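Local coordinates for relaxosome protein TraM (Escherichia coli, PDB 4QPO) that binds plasmid DNA as a homotetramer within the relaxosome, the assembly that nicks the origin of transfer for bacterial conjugation, this chain being the protein's N-terminal ribbon-helix-helix DNA-binding domain, at residues 10-13 with 14-18; 35-38 with 39-43. One frame throughout, in Å; residues are numbered along the deposited sequence.

Interaction 1 of 2, residues 10-13 with 14-18; sequences DAYE and KINAI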
ATOM      1  N   ASP A  10      -5.257 -10.247  14.798  1.00 75.02           N
ATOM      2  CA  ASP A  10      -5.834  -9.084  14.145  1.00 77.05           C
ATOM      3  C   ASP A  10      -5.901  -9.240  12.620  1.00 71.35           C
ATOM      4  O   ASP A  10      -6.934  -8.975  11.999  1.00 71.01           O
ATOM      5  CB  ASP A  10      -5.022  -7.846  14.511  1.00 83.60           C
ATOM      6  CG  ASP A  10      -5.468  -6.621  13.756  1.00 90.76           C
ATOM      7  OD1 ASP A  10      -6.682  -6.316  13.773  1.00 97.75           O
ATOM      8  OD2 ASP A  10      -4.606  -5.970  13.134  1.00 90.90           O
ATOM      9  N   ALA A  11      -4.789  -9.656  12.025  1.00 64.24           N
ATOM     10  CA  ALA A  11      -4.732  -9.907  10.587  1.00 61.84           C
ATOM     11  C   ALA A  11      -5.722 -10.993  10.196  1.00 64.72           C
ATOM     12  O   ALA A  11      -6.508 -10.821   9.270  1.00 63.68           O
ATOM     13  CB  ALA A  11      -3.323 -10.295  10.163  1.00 56.37           C
ATOM     14  N   TYR A  12      -5.672 -12.112  10.904  1.00 58.18           N
ATOM     15  CA  TYR A  12      -6.551 -13.217  10.600  1.00 64.90           C
ATOM     16  C   TYR A  12      -8.015 -12.753  10.597  1.00 65.92           C
ATOM     17  O   TYR A  12      -8.758 -13.035   9.653  1.00 65.57           O
ATOM     18  CB  TYR A  12      -6.340 -14.357  11.600  1.00 68.12           C
ATOM     19  CG  TYR A  12      -7.251 -15.533  11.345  1.00 74.41           C
ATOM     20  CD1 TYR A  12      -6.888 -16.545  10.459  1.00 75.05           C
ATOM     21  CD2 TYR A  12      -8.487 -15.623  11.972  1.00 79.26           C
ATOM     22  CE1 TYR A  12      -7.736 -17.617  10.221  1.00 79.42           C
ATOM     23  CE2 TYR A  12      -9.337 -16.684  11.735  1.00 83.62           C
ATOM     24  CZ  TYR A  12      -8.960 -17.678  10.863  1.00 83.52           C
ATOM     25  OH  TYR A  12      -9.818 -18.733  10.640  1.00 87.55           O
ATOM     26  N   GLU A  13      -8.404 -12.017  11.636  1.00 67.03           N
ATOM     27  CA  GLU A  13      -9.752 -11.440  11.733  1.00 73.68           C
ATOM     28  C   GLU A  13     -10.124 -10.569  10.530  1.00 71.94           C
ATOM     29  O   GLU A  13     -11.241 -10.664  10.011  1.00 74.14           O
ATOM     30  CB  GLU A  13      -9.889 -10.611  13.015  1.00 80.06           C
ATOM     31  CG  GLU A  13      -9.989 -11.424  14.292  1.00 87.91           C
ATOM     32  CD  GLU A  13     -10.024 -10.551  15.539  1.00 95.15           C
ATOM     33  OE1 GLU A  13      -9.771  -9.330  15.429  1.00 97.13           O
ATOM     34  OE2 GLU A  13     -10.303 -11.090  16.629  1.00 98.99           O
ATOM     35  N   LYS A  14      -9.196  -9.714  10.106  1.00 67.73           N
ATOM     36  CA  LYS A  14      -9.439  -8.805   8.991  1.00 69.04           C
ATOM     37  C   LYS A  14      -9.702  -9.579   7.695  1.00 69.04           C
ATOM     38  O   LYS A  14     -10.521  -9.156   6.881  1.00 67.76           O
ATOM     39  CB  LYS A  14      -8.257  -7.837   8.792  1.00 63.75           C
ATOM     40  CG  LYS A  14      -8.007  -6.859   9.934  1.00 70.98           C
ATOM     41  CD  LYS A  14      -9.067  -5.778   9.980  1.00 76.73           C
ATOM     42  CE  LYS A  14      -9.216  -5.084   8.624  1.00 78.57           C
ATOM     43  NZ  LYS A  14     -10.030  -3.831   8.714  1.00 84.69           N
ATOM     44  N   ILE A  15      -9.006 -10.697   7.494  1.00 66.57           N
ATOM     45  CA  ILE A  15      -9.260 -11.531   6.319  1.00 68.62           C
ATOM     46  C   ILE A  15     -10.698 -12.058   6.311  1.00 71.52           C
ATOM     47  O   ILE A  15     -11.354 -12.075   5.274  1.00 71.80           O
ATOM     48  CB  ILE A  15      -8.322 -12.751   6.233  1.00 70.59           C
ATOM     49  CG1 ILE A  15      -6.880 -12.371   6.560  1.00 71.08           C
ATOM     50  CG2 ILE A  15      -8.434 -13.391   4.851  1.00 71.86           C
ATOM     51  CD1 ILE A  15      -6.352 -11.294   5.696  1.00 70.78           C
ATOM     52  N   ASN A  16     -11.167 -12.512   7.466  1.00 68.81           N
ATOM     53  CA  ASN A  16     -12.542 -12.982   7.592  1.00 73.38           C
ATOM     54  C   ASN A  16     -13.557 -11.920   7.203  1.00 75.30           C
ATOM     55  O   ASN A  16     -14.537 -12.212   6.518  1.00 77.94           O
ATOM     56  CB  ASN A  16     -12.810 -13.449   9.014  1.00 73.75           C
ATOM     57  CG  ASN A  16     -12.201 -14.799   9.297  1.00 72.94           C
ATOM     58  OD1 ASN A  16     -11.890 -15.551   8.375  1.00 72.32           O
ATOM     59  ND2 ASN A  16     -12.048 -15.129  10.580  1.00 73.52           N
ATOM     60  N   ALA A  17     -13.319 -10.690   7.649  1.00 75.83           N
ATOM     61  CA  ALA A  17     -14.211  -9.574   7.343  1.00 78.89           C
ATOM     62  C   ALA A  17     -14.206  -9.267   5.842  1.00 79.84           C
ATOM     63  O   ALA A  17     -15.228  -8.886   5.278  1.00 80.60           O
ATOM     64  CB  ALA A  17     -13.815  -8.347   8.137  1.00 76.80           C
ATOM     65  N   ILE A  18     -13.055  -9.435   5.200  1.00 76.59           N
ATOM     66  CA  ILE A  18     -12.978  -9.279   3.753  1.00 77.49           C
ATOM     67  C   ILE A  18     -13.906 -10.283   3.113  1.00 77.47           C
ATOM     68  O   ILE A  18     -14.738  -9.918   2.294  1.00 80.54           O
ATOM     69  CB  ILE A  18     -11.557  -9.494   3.192  1.00 75.71           C
ATOM     70  CG1 ILE A  18     -10.570  -8.503   3.801  1.00 74.34           C
ATOM     71  CG2 ILE A  18     -11.560  -9.360   1.668  1.00 77.09           C
ATOM     72  CD1 ILE A  18     -10.806  -7.102   3.371  1.00 75.82           C
TER
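The phenol ring of Tyr-12 and the carboxamide of Asn-16 meet one turn apart on the helix, their planes 80° from each other. Asn-16 ND2 approaches the ring obliquely and comes nearest to Tyr-12 CE2, at 3.3 Å, with CD2 and CZ a little farther off. The tyrosine reaches this position because its CG stands anti to the backbone N (chi1 179°), while the asparagine's CG lies beside its own N, so the amide is carried back toward the preceding turn. Phe-34 also meets the Tyr-12 ring, the two planes inclined at about 35°, and it touches Asn-16 as well.

Elsewhere on the turn, Lys-14 CG rests 3.1 Å from Asp-10 O. The two side chains run alongside each other, but the lysine bends at chi2 and chi3, and its NZ stays 6.6 Å from Asp-10 OD1, too far for a salt bridge. Ile-15 CG1 lies 3.1 Å from Ala-11 O, the carbonyl that also accepts the hydrogen bond from Ile-15 N at 3.1 Å. The regular i to i+4 bonds continue with Asn-16 N to Tyr-12 O and Ala-17 N to Glu-13 O.

All of this belongs to helix 9-23, the first helix of the ribbon-helix-helix fold, and Ile-15 faces helix 34-52. Across the dimer interface, Ala-11 packs on Glu-43 of the second subunit and Lys-14 on Leu-46 of that subunit.

Interaction 2 of 2, residues 35-38 with 39-43; sequences SATA and SMLLE
Leu-41 folds back over the turn that Thr-37 begins. Its CB sits 3.5 Å from Thr-37 O, and CG comes closer still to the same oxygen, at 3.3 Å, because chi1 of -74° sets CG beside the leucine's own backbone N. At the tip, CD1 lies 3.8 Å from Thr-37 O and 4.1 Å from Thr-37 CG2, the two side chains running alongside and pointing the same way. Thr-37 offers this methyl by holding CG2 anti to its backbone N, which leaves OG1 on the side of the preceding turn, where it makes a weak hydrogen bond to Ser-33 O. The carbonyl of Thr-37 thus has the leucine's aliphatic branch against it while it accepts the hydrogen bond from Leu-41 N at 2.9 Å.

This is helix 34-52, the second helix of the ribbon-helix-helix fold: Thr-37 faces helix 9-23, Leu-42 packs on Leu-41 of the second subunit, and Leu-41 meets both, touching helix 9-23 and in turn packing on Leu-42 of that subunit.

Three more backbone bonds cross the same turns. Ser-39 N reaches Ser-35 O at 2.8 Å, and Ser-39 CB is 3.2 Å from that oxygen. Met-40 N bonds to Ala-36 O with the donor tilted 29° from the carbonyl plane, and Met-40 CB lies 3.3 Å from the same acceptor; beyond CB the chain bends away. Leu-42 N completes the series on Ala-38 O. Just beyond, Glu-43 OE2 is hydrogen-bonded to Ser-8 OG of the second subunit.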
ATOM      1  N   SER A  35      -8.031 -18.849   1.963  1.00 56.40           N
ATOM      2  CA  SER A  35      -6.731 -18.995   1.311  1.00 57.52           C
ATOM      3  C   SER A  35      -6.638 -18.136   0.067  1.00 56.42           C
ATOM      4  O   SER A  35      -5.633 -17.494  -0.164  1.00 53.70           O
ATOM      5  CB  SER A  35      -6.473 -20.460   0.945  1.00 62.47           C
ATOM      6  OG  SER A  35      -6.323 -21.246   2.111  1.00 63.68           O
ATOM      7  N   ALA A  36      -7.695 -18.140  -0.737  1.00 62.04           N
ATOM      8  CA  ALA A  36      -7.698 -17.379  -1.977  1.00 62.87           C
ATOM      9  C   ALA A  36      -7.459 -15.903  -1.687  1.00 60.23           C
ATOM     10  O   ALA A  36      -6.661 -15.251  -2.360  1.00 58.83           O
ATOM     11  CB  ALA A  36      -9.012 -17.578  -2.723  1.00 67.38           C
ATOM     12  N   THR A  37      -8.135 -15.400  -0.658  1.00 60.85           N
ATOM     13  CA  THR A  37      -8.025 -14.013  -0.244  1.00 59.73           C
ATOM     14  C   THR A  37      -6.640 -13.718   0.326  1.00 54.93           C
ATOM     15  O   THR A  37      -6.015 -12.722  -0.038  1.00 52.04           O
ATOM     16  CB  THR A  37      -9.116 -13.662   0.791  1.00 62.83           C
ATOM     17  OG1 THR A  37     -10.382 -13.691   0.141  1.00 70.19           O
ATOM     18  CG2 THR A  37      -8.908 -12.274   1.364  1.00 62.28           C
ATOM     19  N   ALA A  38      -6.170 -14.591   1.209  1.00 52.05           N
ATOM     20  CA  ALA A  38      -4.843 -14.479   1.789  1.00 47.10           C
ATOM     21  C   ALA A  38      -3.769 -14.450   0.709  1.00 49.53           C
ATOM     22  O   ALA A  38      -2.845 -13.653   0.756  1.00 50.43           O
ATOM     23  CB  ALA A  38      -4.589 -15.641   2.751  1.00 46.28           C
ATOM     24  N   SER A  39      -3.904 -15.335  -0.261  1.00 50.11           N
ATOM     25  CA  SER A  39      -2.938 -15.450  -1.335  1.00 49.54           C
ATOM     26  C   SER A  39      -2.976 -14.195  -2.197  1.00 49.64           C
ATOM     27  O   SER A  39      -1.942 -13.684  -2.650  1.00 45.49           O
ATOM     28  CB  SER A  39      -3.245 -16.713  -2.145  1.00 54.25           C
ATOM     29  OG  SER A  39      -2.520 -16.738  -3.355  1.00 59.35           O
ATOM     30  N   MET A  40      -4.180 -13.673  -2.387  1.00 51.82           N
ATOM     31  CA  MET A  40      -4.375 -12.466  -3.167  1.00 50.75           C
ATOM     32  C   MET A  40      -3.731 -11.284  -2.470  1.00 43.97           C
ATOM     33  O   MET A  40      -3.171 -10.407  -3.114  1.00 42.41           O
ATOM     34  CB  MET A  40      -5.871 -12.196  -3.392  1.00 57.33           C
ATOM     35  CG  MET A  40      -6.163 -11.100  -4.412  1.00 60.80           C
ATOM     36  SD  MET A  40      -7.287  -9.834  -3.789  1.00133.91           S
ATOM     37  CE  MET A  40      -6.214  -9.027  -2.623  1.00 45.75           C
ATOM     38  N   LEU A  41      -3.815 -11.263  -1.149  1.00 42.70           N
ATOM     39  CA  LEU A  41      -3.267 -10.155  -0.391  1.00 43.51           C
ATOM     40  C   LEU A  41      -1.741 -10.197  -0.353  1.00 44.17           C
ATOM     41  O   LEU A  41      -1.084  -9.143  -0.318  1.00 44.89           O
ATOM     42  CB  LEU A  41      -3.837 -10.147   1.019  1.00 44.63           C
ATOM     43  CG  LEU A  41      -5.282  -9.688   1.160  1.00 48.50           C
ATOM     44  CD1 LEU A  41      -5.733  -9.978   2.558  1.00 49.57           C
ATOM     45  CD2 LEU A  41      -5.411  -8.193   0.847  1.00 50.16           C
ATOM     46  N   LEU A  42      -1.187 -11.408  -0.397  1.00 40.93           N
ATOM     47  CA  LEU A  42       0.258 -11.608  -0.371  1.00 38.21           C
ATOM     48  C   LEU A  42       0.883 -11.179  -1.698  1.00 40.60           C
ATOM     49  O   LEU A  42       1.960 -10.568  -1.730  1.00 41.31           O
ATOM     50  CB  LEU A  42       0.593 -13.079  -0.070  1.00 38.81           C
ATOM     51  CG  LEU A  42       2.047 -13.565  -0.187  1.00 40.62           C
ATOM     52  CD1 LEU A  42       3.000 -12.712   0.595  1.00 38.85           C
ATOM     53  CD2 LEU A  42       2.127 -14.970   0.308  1.00 43.70           C
ATOM     54  N   GLU A  43       0.205 -11.493  -2.797  1.00 41.43           N
ATOM     55  CA  GLU A  43       0.718 -11.113  -4.104  1.00 43.76           C
ATOM     56  C   GLU A  43       0.545  -9.607  -4.340  1.00 40.87           C
ATOM     57  O   GLU A  43       1.371  -9.015  -5.016  1.00 41.47           O
ATOM     58  CB  GLU A  43       0.043 -11.933  -5.203  1.00 53.94           C
ATOM     59  CG  GLU A  43       0.442 -13.410  -5.089  1.00 60.50           C
ATOM     60  CD  GLU A  43      -0.019 -14.250  -6.236  1.00 70.98           C
ATOM     61  OE1 GLU A  43      -1.068 -13.913  -6.833  1.00 76.90           O
ATOM     62  OE2 GLU A  43       0.664 -15.263  -6.534  1.00 74.41           O
TER

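In the fold
From the N terminus the chain runs through strand 2-6 into helix 9-23, which holds interaction 1, then through a connection into helix 34-52, which holds interaction 2. The two follow in series, neither nested nor crossed, and each closes only local helical turns; the longer loop is closed where the helices meet. There Ile-15 CD1 packs against Leu-41 CD1 at 3.5 Å, and Ile-15 CG2 against Thr-37 CG2 at 3.7 Å, with Ile-18 adding to the threonine's cover. The centres of the interactions are about 12 Å apart. Both also touch the second subunit, so both helices contribute to the subunit's interior and to its interface with the second subunit.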